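PDB 5WAB: putative beta-glucosidase from Bifidobacterium adolescentis, which hydrolyses beta-glucosidic linkages as a family 3 glycoside hydrolase and may also release terminal arabinopyranosyl units from ginsenosides. Local coordinates for residues G604-F609 and A616-D621. Sequence-based numbering, arbitrary orientation.
Sequences GFRKVF and AEITFD
Phe620 reaches from one strand to the backbone of the other, where its ring edge meets the peptide between Phe605 and Arg606. The two strands lie in opposite sheets of the fibronectin type III-like beta sandwich. Segment 604-609 is on an edge strand of a four-stranded sheet, and segment 616-621 is on an edge strand of a three-stranded one. They run roughly antiparallel, at 156°, with axes 7.7 Å apart at closest approach. No hydrogen bond joins them; the contact is side-chain packing between the sheets.

Phe620 CE1 lies 3.6 Å from Phe605 C, which sits in the plane of the ring at its edge. Phe620 CG stands anti to its own carbonyl carbon (chi1 -56°), which carries the ring across to the facing backbone. Arg606 CB packs 3.9 Å from Phe620 CE1. An alanine in place of Phe620 would probably open a gap beside Gly604 and leave the peptide between Phe605 and Arg606 without its apolar cover. Gly604 has no side chain, and a CB there would fall tight against Phe620 CD1.

Further along, Ile618 CG2 takes two neighbours. Val608 CG2 is 3.7 Å away, and Arg606 CG is 4.1 Å away. The other branch of the valine, Val608 CG1, lies 3.8 Å from Ala616 CB. The Arg606 chain is bent at chi2 (55°) and leads its guanidinium away from the facing strand, to a salt bridge with Glu84.

Each strand is held by its own sheet. Gly604, Arg606 and Val608 bond through the backbone to strand 580-590, while Ala616 and Ile618 bond to strand 566-574. On the side of segment 604-609 turned away from the sandwich, Phe605 meets Trp81 edge-to-face, and Lys607 NZ forms a salt bridge with Glu314 OE1.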
ATOM      1  N   GLY A 604       8.174  -1.594  13.550  1.00 22.38           N
ATOM      2  CA  GLY A 604       9.396  -2.013  12.889  1.00 22.40           C
ATOM      3  C   GLY A 604       9.315  -3.419  12.332  1.00 22.26           C
ATOM      4  O   GLY A 604       8.535  -4.239  12.831  1.00 21.52           O
ATOM      5  N   PHE A 605      10.089  -3.706  11.285  1.00 22.76           N
ATOM      6  CA  PHE A 605      10.118  -5.047  10.719  1.00 24.96           C
ATOM      7  C   PHE A 605      11.394  -5.235   9.918  1.00 28.50           C
ATOM      8  O   PHE A 605      12.024  -4.267   9.477  1.00 27.28           O
ATOM      9  CB  PHE A 605       8.874  -5.335   9.859  1.00 24.28           C
ATOM     10  CG  PHE A 605       8.720  -4.426   8.665  1.00 22.63           C
ATOM     11  CD1 PHE A 605       9.311  -4.743   7.457  1.00 22.46           C
ATOM     12  CD2 PHE A 605       7.957  -3.268   8.752  1.00 22.30           C
ATOM     13  CE1 PHE A 605       9.162  -3.907   6.356  1.00 22.84           C
ATOM     14  CE2 PHE A 605       7.803  -2.438   7.657  1.00 21.61           C
ATOM     15  CZ  PHE A 605       8.405  -2.760   6.459  1.00 22.04           C
ATOM     16  N   ARG A 606      11.776  -6.504   9.768  1.00 32.48           N
ATOM     17  CA  ARG A 606      12.969  -6.876   9.017  1.00 35.57           C
ATOM     18  C   ARG A 606      12.758  -8.253   8.404  1.00 33.16           C
ATOM     19  O   ARG A 606      12.439  -9.208   9.118  1.00 33.58           O
ATOM     20  CB  ARG A 606      14.208  -6.889   9.912  1.00 42.42           C
ATOM     21  CG  ARG A 606      15.463  -7.137   9.113  1.00 50.30           C
ATOM     22  CD  ARG A 606      15.636  -6.123   7.957  1.00 56.62           C
ATOM     23  NE  ARG A 606      16.912  -6.326   7.276  1.00 61.74           N
ATOM     24  CZ  ARG A 606      17.259  -5.729   6.136  1.00 65.11           C
ATOM     25  NH1 ARG A 606      16.417  -4.888   5.540  1.00 65.57           N
ATOM     26  NH2 ARG A 606      18.441  -5.976   5.569  1.00 66.89           N
ATOM     27  N   LYS A 607      12.913  -8.360   7.089  1.00 30.78           N
ATOM     28  CA  LYS A 607      12.849  -9.638   6.389  1.00 29.29           C
ATOM     29  C   LYS A 607      14.268 -10.160   6.206  1.00 30.65           C
ATOM     30  O   LYS A 607      15.158  -9.416   5.782  1.00 24.98           O
ATOM     31  CB  LYS A 607      12.147  -9.511   5.037  1.00 26.00           C
ATOM     32  CG  LYS A 607      11.828 -10.856   4.372  1.00 25.52           C
ATOM     33  CD  LYS A 607      10.957 -10.667   3.143  1.00 25.01           C
ATOM     34  CE  LYS A 607      10.333 -11.968   2.684  1.00 24.93           C
ATOM     35  NZ  LYS A 607       9.338 -11.709   1.611  1.00 24.92           N
ATOM     36  N   VAL A 608      14.475 -11.436   6.530  1.00 25.53           N
ATOM     37  CA  VAL A 608      15.793 -12.059   6.504  1.00 30.38           C
ATOM     38  C   VAL A 608      15.706 -13.359   5.718  1.00 32.55           C
ATOM     39  O   VAL A 608      14.872 -14.220   6.019  1.00 27.62           O
ATOM     40  CB  VAL A 608      16.323 -12.328   7.923  1.00 29.74           C
ATOM     41  CG1 VAL A 608      17.747 -12.812   7.860  1.00 30.36           C
ATOM     42  CG2 VAL A 608      16.218 -11.083   8.779  1.00 28.73           C
ATOM     43  N   PHE A 609      16.572 -13.503   4.723  1.00 34.66           N
ATOM     44  CA  PHE A 609      16.687 -14.734   3.952  1.00 37.00           C
ATOM     45  C   PHE A 609      17.755 -15.605   4.608  1.00 37.70           C
ATOM     46  O   PHE A 609      18.907 -15.180   4.751  1.00 37.86           O
ATOM     47  CB  PHE A 609      17.041 -14.409   2.500  1.00 39.93           C
ATOM     48  CG  PHE A 609      16.122 -13.387   1.867  1.00 41.54           C
ATOM     49  CD1 PHE A 609      16.328 -12.025   2.071  1.00 41.70           C
ATOM     50  CD2 PHE A 609      15.043 -13.782   1.088  1.00 42.51           C
ATOM     51  CE1 PHE A 609      15.486 -11.081   1.504  1.00 41.80           C
ATOM     52  CE2 PHE A 609      14.193 -12.840   0.517  1.00 42.35           C
ATOM     53  CZ  PHE A 609      14.415 -11.491   0.725  1.00 42.26           C
ATOM     54  N   ALA A 616      20.655 -15.272  12.205  1.00 42.20           N
ATOM     55  CA  ALA A 616      20.997 -13.890  11.911  1.00 40.23           C
ATOM     56  C   ALA A 616      20.605 -13.009  13.084  1.00 39.40           C
ATOM     57  O   ALA A 616      19.535 -13.186  13.678  1.00 37.43           O
ATOM     58  CB  ALA A 616      20.307 -13.393  10.640  1.00 38.40           C
ATOM     59  N   GLU A 617      21.462 -12.045  13.395  1.00 41.95           N
ATOM     60  CA  GLU A 617      21.177 -11.075  14.441  1.00 41.78           C
ATOM     61  C   GLU A 617      20.645  -9.803  13.799  1.00 37.64           C
ATOM     62  O   GLU A 617      21.305  -9.219  12.929  1.00 38.56           O
ATOM     63  CB  GLU A 617      22.416 -10.754  15.271  1.00 46.49           C
ATOM     64  CG  GLU A 617      22.099  -9.916  16.461  1.00 48.75           C
ATOM     65  CD  GLU A 617      21.524 -10.794  17.532  1.00 52.97           C
ATOM     66  OE1 GLU A 617      21.473 -11.993  17.302  1.00 55.07           O
ATOM     67  OE2 GLU A 617      21.142 -10.316  18.603  1.00 55.90           O
ATOM     68  N   ILE A 618      19.463  -9.368  14.236  1.00 34.81           N
ATOM     69  CA  ILE A 618      18.820  -8.204  13.646  1.00 32.71           C
ATOM     70  C   ILE A 618      18.499  -7.220  14.759  1.00 32.67           C
ATOM     71  O   ILE A 618      18.226  -7.610  15.898  1.00 31.88           O
ATOM     72  CB  ILE A 618      17.545  -8.567  12.865  1.00 31.36           C
ATOM     73  CG1 ILE A 618      16.652  -9.483  13.683  1.00 31.18           C
ATOM     74  CG2 ILE A 618      17.907  -9.262  11.559  1.00 33.11           C
ATOM     75  CD1 ILE A 618      15.318  -9.747  13.043  1.00 31.26           C
ATOM     76  N   THR A 619      18.522  -5.933  14.420  1.00 28.92           N
ATOM     77  CA  THR A 619      18.268  -4.878  15.388  1.00 28.71           C
ATOM     78  C   THR A 619      17.173  -3.947  14.888  1.00 28.17           C
ATOM     79  O   THR A 619      16.972  -3.786  13.681  1.00 27.32           O
ATOM     80  CB  THR A 619      19.534  -4.053  15.701  1.00 31.10           C
ATOM     81  OG1 THR A 619      20.020  -3.450  14.499  1.00 32.91           O
ATOM     82  CG2 THR A 619      20.622  -4.934  16.301  1.00 33.78           C
ATOM     83  N   PHE A 620      16.479  -3.321  15.838  1.00 27.49           N
ATOM     84  CA  PHE A 620      15.430  -2.355  15.548  1.00 26.42           C
ATOM     85  C   PHE A 620      15.664  -1.112  16.392  1.00 26.77           C
ATOM     86  O   PHE A 620      15.861  -1.214  17.606  1.00 26.50           O
ATOM     87  CB  PHE A 620      14.038  -2.928  15.852  1.00 25.63           C
ATOM     88  CG  PHE A 620      13.725  -4.226  15.139  1.00 26.50           C
ATOM     89  CD1 PHE A 620      13.069  -4.226  13.918  1.00 26.70           C
ATOM     90  CD2 PHE A 620      14.060  -5.445  15.710  1.00 27.64           C
ATOM     91  CE1 PHE A 620      12.771  -5.416  13.273  1.00 27.18           C
ATOM     92  CE2 PHE A 620      13.762  -6.635  15.071  1.00 28.19           C
ATOM     93  CZ  PHE A 620      13.115  -6.620  13.853  1.00 27.58           C
ATOM     94  N   ASP A 621      15.658   0.053  15.748  1.00 28.07           N
ATOM     95  CA  ASP A 621      15.649   1.327  16.452  1.00 28.96           C
ATOM     96  C   ASP A 621      14.203   1.753  16.677  1.00 26.98           C
ATOM     97  O   ASP A 621      13.385   1.707  15.754  1.00 25.62           O
ATOM     98  CB  ASP A 621      16.396   2.394  15.649  1.00 33.69           C
ATOM     99  CG  ASP A 621      17.905   2.304  15.809  1.00 39.56           C
ATOM    100  OD1 ASP A 621      18.374   1.803  16.853  1.00 42.01           O
ATOM    101  OD2 ASP A 621      18.624   2.743  14.887  1.00 42.94           O
TER